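Local coordinates for protein enoyl-CoA hydratase (Mycobacterium smegmatis, PDB 3PE8) that probably catalyses the reversible addition of water across the double bond of 2-enoyl-CoA thioesters, as a zinc-binding member of the crotonase family, at residues A[142-147]-A[151-156]; A[174-179]-A[187-192]; A[40-45]-A[136-141]. All coordinates share one frame; numbering follows the deposited sequence.

Contact 1: A[142-147]-A[151-156]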
loop_
_atom_site.group_PDB
_atom_site.type_symbol
_atom_site.label_atom_id
_atom_site.label_comp_id
_atom_site.label_asym_id
_atom_site.label_seq_id
_atom_site.Cartn_x
_atom_site.Cartn_y
_atom_site.Cartn_z
ATOM N N VAL A 142 -14.505 -5.350 -4.843
ATOM C CA VAL A 142 -13.357 -5.612 -3.988
ATOM C C VAL A 142 -13.468 -6.998 -3.343
ATOM O O VAL A 142 -12.539 -7.805 -3.413
ATOM C CB VAL A 142 -13.220 -4.548 -2.908
ATOM C CG1 VAL A 142 -12.008 -4.828 -2.008
ATOM C CG2 VAL A 142 -13.114 -3.164 -3.626
ATOM N N ARG A 143 -14.618 -7.259 -2.720
ATOM C CA ARG A 143 -14.757 -8.480 -1.940
ATOM C C ARG A 143 -15.053 -9.733 -2.760
ATOM O O ARG A 143 -14.726 -10.832 -2.303
ATOM C CB ARG A 143 -15.797 -8.316 -0.833
ATOM C CG ARG A 143 -15.474 -7.211 0.153
ATOM C CD ARG A 143 -16.316 -7.264 1.444
ATOM N NE ARG A 143 -15.885 -6.161 2.287
ATOM C CZ ARG A 143 -16.396 -4.929 2.270
ATOM N NH1 ARG A 143 -17.490 -4.641 1.571
ATOM N NH2 ARG A 143 -15.803 -3.971 2.990
ATOM N N LEU A 144 -15.674 -9.607 -3.915
ATOM C CA LEU A 144 -15.948 -10.816 -4.732
ATOM C C LEU A 144 -14.652 -11.440 -5.210
ATOM O O LEU A 144 -14.410 -12.618 -4.941
ATOM C CB LEU A 144 -16.984 -10.568 -5.811
ATOM C CG LEU A 144 -17.457 -11.834 -6.521
ATOM C CD1 LEU A 144 -18.127 -12.857 -5.578
ATOM C CD2 LEU A 144 -18.354 -11.437 -7.680
ATOM N N PRO A 145 -13.722 -10.675 -5.819
ATOM C CA PRO A 145 -12.422 -11.358 -6.139
ATOM C C PRO A 145 -11.677 -11.863 -4.908
ATOM O O PRO A 145 -11.038 -12.907 -4.949
ATOM C CB PRO A 145 -11.605 -10.290 -6.863
ATOM C CG PRO A 145 -12.534 -9.189 -7.109
ATOM C CD PRO A 145 -13.758 -9.293 -6.315
ATOM N N GLN A 146 -11.761 -11.122 -3.802
ATOM C CA GLN A 146 -11.138 -11.523 -2.543
ATOM C C GLN A 146 -11.617 -12.897 -2.055
ATOM O O GLN A 146 -10.809 -13.688 -1.512
ATOM C CB GLN A 146 -11.399 -10.461 -1.476
ATOM C CG GLN A 146 -10.830 -10.724 -0.154
ATOM C CD GLN A 146 -11.250 -9.727 0.893
ATOM O OE1 GLN A 146 -12.417 -9.340 0.963
ATOM N NE2 GLN A 146 -10.287 -9.281 1.716
ATOM N N LYS A 147 -12.910 -13.166 -2.215
ATOM C CA LYS A 147 -13.543 -14.353 -1.591
ATOM C C LYS A 147 -13.878 -15.496 -2.543
ATOM O O LYS A 147 -14.067 -16.630 -2.075
ATOM C CB LYS A 147 -14.732 -13.889 -0.741
ATOM C CG LYS A 147 -14.287 -12.933 0.356
ATOM C CD LYS A 147 -15.374 -12.608 1.397
ATOM C CE LYS A 147 -14.878 -11.692 2.458
ATOM N NZ LYS A 147 -15.859 -11.551 3.603
ATOM N N GLY A 151 -10.641 -14.636 -11.430
ATOM C CA GLY A 151 -11.326 -15.067 -12.639
ATOM C C GLY A 151 -12.792 -15.381 -12.481
ATOM O O GLY A 151 -13.633 -15.045 -13.331
ATOM N N LEU A 152 -13.118 -16.057 -11.382
ATOM C CA LEU A 152 -14.501 -16.379 -11.133
ATOM C C LEU A 152 -15.315 -15.128 -10.830
ATOM O O LEU A 152 -16.460 -15.033 -11.270
ATOM C CB LEU A 152 -14.619 -17.438 -10.051
ATOM C CG LEU A 152 -15.983 -18.024 -9.790
ATOM C CD1 LEU A 152 -16.679 -18.533 -11.082
ATOM C CD2 LEU A 152 -15.845 -19.197 -8.805
ATOM N N ALA A 153 -14.740 -14.170 -10.097
ATOM C CA ALA A 153 -15.443 -12.906 -9.860
ATOM C C ALA A 153 -15.737 -12.183 -11.182
ATOM O O ALA A 153 -16.841 -11.677 -11.385
ATOM C CB ALA A 153 -14.642 -11.975 -8.906
ATOM N N ARG A 154 -14.743 -12.142 -12.072
ATOM C CA ARG A 154 -14.932 -11.508 -13.356
ATOM C C ARG A 154 -15.967 -12.253 -14.180
ATOM O O ARG A 154 -16.857 -11.622 -14.767
ATOM C CB ARG A 154 -13.603 -11.335 -14.094
ATOM C CG ARG A 154 -12.690 -10.336 -13.360
ATOM C CD ARG A 154 -11.388 -10.060 -14.059
ATOM N NE ARG A 154 -10.464 -9.298 -13.202
ATOM C CZ ARG A 154 -9.236 -8.963 -13.534
ATOM N NH1 ARG A 154 -8.761 -9.215 -14.734
ATOM N NH2 ARG A 154 -8.468 -8.336 -12.642
ATOM N N ARG A 155 -15.924 -13.583 -14.174
ATOM C CA ARG A 155 -16.914 -14.363 -14.894
ATOM C C ARG A 155 -18.317 -14.056 -14.337
ATOM O O ARG A 155 -19.254 -13.839 -15.115
ATOM C CB ARG A 155 -16.584 -15.865 -14.841
ATOM C CG ARG A 155 -17.548 -16.728 -15.627
ATOM C CD ARG A 155 -17.093 -18.173 -15.641
ATOM N NE ARG A 155 -18.179 -19.003 -16.139
ATOM C CZ ARG A 155 -18.043 -20.162 -16.756
ATOM N NH1 ARG A 155 -16.864 -20.690 -17.031
ATOM N NH2 ARG A 155 -19.136 -20.792 -17.175
ATOM N N MET A 156 -18.492 -14.094 -13.019
ATOM C CA MET A 156 -19.783 -13.769 -12.416
ATOM C C MET A 156 -20.297 -12.394 -12.817
ATOM O O MET A 156 -21.442 -12.225 -13.262
ATOM C CB MET A 156 -19.692 -13.863 -10.896
ATOM C CG MET A 156 -19.586 -15.273 -10.390
ATOM S SD MET A 156 -19.365 -15.455 -8.625
ATOM C CE MET A 156 -20.986 -14.895 -8.046
#
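Ala153 and the pair Leu144-Pro145 show how a small residue lets two successive helices come close. The methyl group of Ala153 is aimed at helix 142-147, and it settles against the backbone as much as against side chains: its CB lies 3.5 Å from Pro145 N and 3.6 Å from Pro145 CA. Being a proline, residue 145 has no N-H to give to the preceding turn, where the helix is kinked, and the Ala153 methyl packs against just this part of the backbone. The ring packs alongside, with Pro145 CD 3.8 Å from Ala153 CB. Leu144 closes the other flank. Its CG is anti to the backbone N (chi1 -171°), which carries the fork across to the facing helix, where CG stands 3.7 Å from Ala153 CB and CD2 lies against Ala153 CA as well. The segment axes approach to 8.1 Å at 132°, an inclined antiparallel pairing of consecutive helices.

Beyond this tight centre the fit slackens. Met156, its chain bent at chi3, slants past Leu144 and meets it at a single place, Leu144 CD1 to Met156 SD at 4.2 Å. Gln146 points away from helix 151-156, and Arg155, on a different side of its helix, bonds to Glu176 and Thr175 of the second subunit.

Leu144 and Met156 also rest on helix 106-113, through Leu112 and Leu108 respectively; Met156 further touches Leu163 of strand 163-164, while Tyr209 of the second subunit packs on Leu144 and Pro145, and Val142 leans on helix 199-234.

Contact 2: A[174-179]-A[187-192]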
loop_
_atom_site.group_PDB
_atom_site.type_symbol
_atom_site.label_atom_id
_atom_site.label_comp_id
_atom_site.label_asym_id
_atom_site.label_seq_id
_atom_site.Cartn_x
_atom_site.Cartn_y
_atom_site.Cartn_z
ATOM N N VAL A 174 -17.946 -19.906 0.494
ATOM C CA VAL A 174 -18.628 -20.423 1.677
ATOM C C VAL A 174 -17.756 -21.492 2.310
ATOM O O VAL A 174 -16.895 -22.130 1.649
ATOM C CB VAL A 174 -20.046 -20.972 1.393
ATOM C CG1 VAL A 174 -20.897 -19.901 0.702
ATOM C CG2 VAL A 174 -19.993 -22.276 0.558
ATOM N N THR A 175 -17.971 -21.689 3.603
ATOM C CA THR A 175 -17.182 -22.668 4.360
ATOM C C THR A 175 -17.769 -24.087 4.399
ATOM O O THR A 175 -17.070 -25.084 4.708
ATOM C CB THR A 175 -16.962 -22.232 5.808
ATOM O OG1 THR A 175 -18.198 -22.162 6.538
ATOM C CG2 THR A 175 -16.186 -20.882 5.903
ATOM N N GLU A 176 -19.061 -24.190 4.091
ATOM C CA GLU A 176 -19.830 -25.405 4.307
ATOM C C GLU A 176 -21.125 -25.313 3.509
ATOM O O GLU A 176 -21.708 -24.232 3.405
ATOM C CB GLU A 176 -20.116 -25.544 5.811
ATOM C CG GLU A 176 -20.754 -26.818 6.234
ATOM C CD GLU A 176 -20.943 -26.942 7.752
ATOM O OE1 GLU A 176 -20.727 -25.965 8.525
ATOM O OE2 GLU A 176 -21.383 -28.048 8.176
ATOM N N VAL A 177 -21.537 -26.449 2.945
ATOM C CA VAL A 177 -22.815 -26.596 2.255
ATOM C C VAL A 177 -23.544 -27.749 2.930
ATOM O O VAL A 177 -22.976 -28.843 3.097
ATOM C CB VAL A 177 -22.674 -26.895 0.758
ATOM C CG1 VAL A 177 -24.049 -27.156 0.154
ATOM C CG2 VAL A 177 -21.998 -25.705 0.082
ATOM N N VAL A 178 -24.804 -27.487 3.301
ATOM C CA VAL A 178 -25.647 -28.467 4.004
ATOM C C VAL A 178 -27.023 -28.559 3.358
ATOM O O VAL A 178 -27.433 -27.672 2.606
ATOM C CB VAL A 178 -25.827 -28.119 5.496
ATOM C CG1 VAL A 178 -24.462 -28.109 6.220
ATOM C CG2 VAL A 178 -26.527 -26.773 5.667
ATOM N N ALA A 179 -27.738 -29.648 3.654
ATOM C CA ALA A 179 -29.100 -29.791 3.204
ATOM C C ALA A 179 -29.909 -28.585 3.662
ATOM O O ALA A 179 -29.707 -28.039 4.749
ATOM C CB ALA A 179 -29.736 -31.117 3.781
ATOM N N ALA A 187 -25.610 -23.438 11.185
ATOM C CA ALA A 187 -25.179 -22.107 11.612
ATOM C C ALA A 187 -25.128 -22.018 13.138
ATOM O O ALA A 187 -24.181 -21.441 13.689
ATOM C CB ALA A 187 -26.056 -21.053 11.044
ATOM N N ARG A 188 -26.113 -22.630 13.811
ATOM C CA ARG A 188 -26.124 -22.664 15.288
ATOM C C ARG A 188 -24.959 -23.460 15.860
ATOM O O ARG A 188 -24.446 -23.107 16.915
ATOM C CB ARG A 188 -27.460 -23.183 15.826
ATOM C CG ARG A 188 -28.599 -22.151 15.741
ATOM C CD ARG A 188 -29.851 -22.652 16.425
ATOM N NE ARG A 188 -30.613 -23.634 15.663
ATOM C CZ ARG A 188 -31.605 -23.353 14.806
ATOM N NH1 ARG A 188 -31.954 -22.086 14.523
ATOM N NH2 ARG A 188 -32.236 -24.342 14.204
ATOM N N ARG A 189 -24.523 -24.520 15.165
ATOM C CA ARG A 189 -23.363 -25.292 15.597
ATOM C C ARG A 189 -22.112 -24.446 15.583
ATOM O O ARG A 189 -21.333 -24.488 16.554
ATOM C CB ARG A 189 -23.137 -26.548 14.722
ATOM C CG ARG A 189 -24.139 -27.614 14.849
ATOM C CD ARG A 189 -23.633 -28.916 14.204
ATOM N NE ARG A 189 -23.184 -28.735 12.804
ATOM C CZ ARG A 189 -23.889 -29.115 11.728
ATOM N NH1 ARG A 189 -25.114 -29.680 11.857
ATOM N NH2 ARG A 189 -23.396 -28.899 10.509
ATOM N N VAL A 190 -21.892 -23.689 14.500
ATOM C CA VAL A 190 -20.731 -22.823 14.408
ATOM C C VAL A 190 -20.805 -21.726 15.446
ATOM O O VAL A 190 -19.861 -21.487 16.170
ATOM C CB VAL A 190 -20.546 -22.267 12.978
ATOM C CG1 VAL A 190 -19.442 -21.238 12.934
ATOM C CG2 VAL A 190 -20.296 -23.439 12.010
ATOM N N ALA A 191 -21.992 -21.119 15.599
ATOM C CA ALA A 191 -22.170 -20.102 16.611
ATOM C C ALA A 191 -21.884 -20.632 18.017
ATOM O O ALA A 191 -21.247 -19.936 18.810
ATOM C CB ALA A 191 -23.577 -19.484 16.493
ATOM N N ALA A 192 -22.352 -21.846 18.321
ATOM C CA ALA A 192 -22.159 -22.417 19.635
ATOM C C ALA A 192 -20.671 -22.671 19.942
ATOM O O ALA A 192 -20.207 -22.428 21.067
ATOM C CB ALA A 192 -22.961 -23.710 19.797
HETATM O O HOH W 1 -21.771 -26.374 11.150
#
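Glu176 and Arg189 illustrate a weak ion pair within one chain whose acid, Glu176, has a stronger partner elsewhere. Arg189 NH2 reaches Glu176 OE2 at 3.2 Å; the bond belongs to a salt bridge but is bent, with an N-H...O angle of 124°. OE2 lies at the edge of the guanidinium, in its plane, whereas the carboxylate is itself turned 46° from that plane. The two side chains cross at about a right angle: Glu176 runs out extended, and Arg189 folds at chi3 (-53°) to bring its NH2 end round.

A water closes a second, indirect route. It donates to Glu176 OE1 at 2.9 Å and accepts a weak bond from Arg189 NH2 at 3.1 Å. The stronger partner of OE1 is Arg155 of the third subunit, which also binds Thr175 OG1, so the carboxylate is shared between a local arginine and one across the subunit interface. Beside the carboxylate the packing is slight: the Val190 methyl CG2 lies 4.3 Å from Glu176 OE1.

Backbone hydrogen bonds between Ala119 and both Glu176 and Val178 join this edge to strand 116-120. The arrangement is that of an alpha/beta layer in the crotonase fold, where helix 183-195 packs against the sheet ending in strand 177-178.

Contact 3: A[40-45]-A[136-141]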
loop_
_atom_site.group_PDB
_atom_site.type_symbol
_atom_site.label_atom_id
_atom_site.label_comp_id
_atom_site.label_asym_id
_atom_site.label_seq_id
_atom_site.Cartn_x
_atom_site.Cartn_y
_atom_site.Cartn_z
ATOM N N THR A 40 -33.535 -0.755 9.208
ATOM C CA THR A 40 -33.824 -1.685 10.296
ATOM C C THR A 40 -32.680 -2.701 10.470
ATOM O O THR A 40 -32.249 -2.981 11.599
ATOM C CB THR A 40 -35.184 -2.398 10.061
ATOM O OG1 THR A 40 -36.225 -1.408 9.957
ATOM C CG2 THR A 40 -35.520 -3.332 11.225
ATOM N N PHE A 41 -32.195 -3.232 9.360
ATOM C CA PHE A 41 -31.124 -4.238 9.409
ATOM C C PHE A 41 -29.828 -3.667 9.959
ATOM O O PHE A 41 -29.198 -4.231 10.874
ATOM C CB PHE A 41 -30.897 -4.824 8.020
ATOM C CG PHE A 41 -29.778 -5.812 7.964
ATOM C CD1 PHE A 41 -29.893 -7.056 8.568
ATOM C CD2 PHE A 41 -28.572 -5.465 7.364
ATOM C CE1 PHE A 41 -28.829 -7.952 8.537
ATOM C CE2 PHE A 41 -27.514 -6.372 7.336
ATOM C CZ PHE A 41 -27.660 -7.607 7.940
ATOM N N PHE A 42 -29.410 -2.531 9.414
ATOM C CA PHE A 42 -28.156 -1.925 9.840
ATOM C C PHE A 42 -28.225 -1.490 11.295
ATOM O O PHE A 42 -27.246 -1.630 12.037
ATOM C CB PHE A 42 -27.688 -0.823 8.874
ATOM C CG PHE A 42 -27.302 -1.346 7.504
ATOM C CD1 PHE A 42 -26.307 -2.313 7.379
ATOM C CD2 PHE A 42 -27.956 -0.929 6.356
ATOM C CE1 PHE A 42 -25.973 -2.842 6.137
ATOM C CE2 PHE A 42 -27.610 -1.467 5.106
ATOM C CZ PHE A 42 -26.594 -2.397 5.006
ATOM N N ARG A 43 -29.385 -0.982 11.735
ATOM C CA ARG A 43 -29.592 -0.673 13.138
ATOM C C ARG A 43 -29.536 -1.927 14.024
ATOM O O ARG A 43 -28.967 -1.903 15.098
ATOM C CB ARG A 43 -30.921 0.078 13.348
ATOM C CG ARG A 43 -31.216 0.422 14.801
ATOM C CD ARG A 43 -32.431 1.351 14.913
ATOM N NE ARG A 43 -33.647 0.629 14.506
ATOM C CZ ARG A 43 -34.378 0.849 13.407
ATOM N NH1 ARG A 43 -34.075 1.812 12.524
ATOM N NH2 ARG A 43 -35.445 0.086 13.198
ATOM N N ALA A 44 -30.120 -3.021 13.553
ATOM C CA ALA A 44 -30.095 -4.280 14.298
ATOM C C ALA A 44 -28.670 -4.818 14.497
ATOM O O ALA A 44 -28.347 -5.357 15.569
ATOM C CB ALA A 44 -30.998 -5.334 13.599
ATOM N N LEU A 45 -27.812 -4.645 13.499
ATOM C CA LEU A 45 -26.401 -5.020 13.630
ATOM C C LEU A 45 -25.714 -4.217 14.729
ATOM O O LEU A 45 -25.018 -4.779 15.598
ATOM C CB LEU A 45 -25.645 -4.888 12.296
ATOM C CG LEU A 45 -25.930 -5.953 11.226
ATOM C CD1 LEU A 45 -25.192 -5.597 9.930
ATOM C CD2 LEU A 45 -25.594 -7.367 11.707
ATOM N N PRO A 136 -21.321 -1.212 -8.586
ATOM C CA PRO A 136 -21.416 -1.582 -7.172
ATOM C C PRO A 136 -20.840 -0.497 -6.255
ATOM O O PRO A 136 -19.847 0.153 -6.595
ATOM C CB PRO A 136 -20.563 -2.864 -7.093
ATOM C CG PRO A 136 -19.591 -2.727 -8.179
ATOM C CD PRO A 136 -20.316 -2.014 -9.293
ATOM N N THR A 137 -21.488 -0.282 -5.106
ATOM C CA THR A 137 -21.017 0.663 -4.112
ATOM C C THR A 137 -20.916 0.068 -2.711
ATOM O O THR A 137 -20.527 0.767 -1.761
ATOM C CB THR A 137 -21.930 1.930 -4.052
ATOM O OG1 THR A 137 -23.222 1.574 -3.581
ATOM C CG2 THR A 137 -22.019 2.585 -5.444
ATOM N N TRP A 138 -21.219 -1.223 -2.562
ATOM C CA TRP A 138 -21.132 -1.894 -1.270
ATOM C C TRP A 138 -20.072 -2.983 -1.289
ATOM O O TRP A 138 -20.171 -4.000 -0.593
ATOM C CB TRP A 138 -22.469 -2.519 -0.877
ATOM C CG TRP A 138 -23.499 -1.594 -0.311
ATOM C CD1 TRP A 138 -23.453 -0.230 -0.217
ATOM C CD2 TRP A 138 -24.781 -1.983 0.224
ATOM N NE1 TRP A 138 -24.617 0.255 0.359
ATOM C CE2 TRP A 138 -25.449 -0.804 0.620
ATOM C CE3 TRP A 138 -25.426 -3.220 0.393
ATOM C CZ2 TRP A 138 -26.720 -0.823 1.191
ATOM C CZ3 TRP A 138 -26.686 -3.235 0.944
ATOM C CH2 TRP A 138 -27.324 -2.046 1.334
ATOM N N GLY A 139 -19.036 -2.743 -2.063
ATOM C CA GLY A 139 -17.848 -3.576 -2.035
ATOM C C GLY A 139 -17.787 -4.801 -2.919
ATOM O O GLY A 139 -16.774 -5.522 -2.860
ATOM N N LEU A 140 -18.786 -5.023 -3.761
ATOM C CA LEU A 140 -18.746 -6.226 -4.592
ATOM C C LEU A 140 -17.432 -6.339 -5.366
ATOM O O LEU A 140 -16.847 -7.417 -5.473
ATOM C CB LEU A 140 -19.928 -6.280 -5.534
ATOM C CG LEU A 140 -20.176 -7.626 -6.226
ATOM C CD1 LEU A 140 -21.633 -7.851 -6.427
ATOM C CD2 LEU A 140 -19.388 -7.577 -7.565
ATOM N N SER A 141 -16.966 -5.250 -5.979
ATOM C CA SER A 141 -15.821 -5.341 -6.883
ATOM C C SER A 141 -14.483 -5.545 -6.153
ATOM O O SER A 141 -13.475 -5.910 -6.768
ATOM C CB SER A 141 -15.776 -4.143 -7.837
ATOM O OG SER A 141 -15.602 -2.910 -7.182
#
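Phe42 and Trp138 meet ring to ring, a worked case of an aromatic pair bridging segments that lie far apart in sequence. Their CA atoms are 13.1 Å apart, and the side chains come from opposite directions to span the distance. The stacking is an offset edge-to-face pair: the edge of Phe42 is turned toward the face of the six-membered ring of Trp138, with planes at 84° and centroids 5.5 Å apart. Phe42 CE2 and CZ straddle the end of the indole, each 3.8 Å from Trp138 CH2. Phe42 reaches there with its CG anti to the carbonyl carbon (chi1 -67°), and one face of its ring is backed by CD2 of the adjacent Phe41.

Hydrogen bonds hold the indole and the backbone that carries it. Trp138 NE1 is bonded to the carbonyl O of Ser85, and the backbone N atoms of Trp138 and Leu140 both bond to OE1 of Glu109, a zinc ligand, so the segment carrying the aromatic ring probably also helps to position a metal-binding carboxylate. Gly139, at the N-cap of helix 140-148, gives its N-H to Glu224.

Van der Waals packing completes the surroundings: Trp138 rests on Leu110 and Tyr113 of helix 106-113, Lys87 touches Phe42, and helix 35-50 lies over strands 11-16 and 19-24 through Phe41 and Ala44.

In the fold
Contacts 1 and 3 share helix 140-148: contact 1 uses its body, contact 3 chiefly the turn leading into it, and they touch where Arg143 meets Trp138 O. Both are made of apolar surfaces, aliphatic in contact 1 and aromatic in contact 3. Contact 3 lies nearest the chain centre and the zinc site, though its Phe42 is partly exposed; contact 1 is the buried one, pressed against the second subunit. Contact 2, about 22 to 23 Å from the other two between centres, belongs to the edge of the main sheet and relies on charge and water. An intersubunit salt bridge relates the helix 151-156 of contact 1 to the strand edge of contact 2.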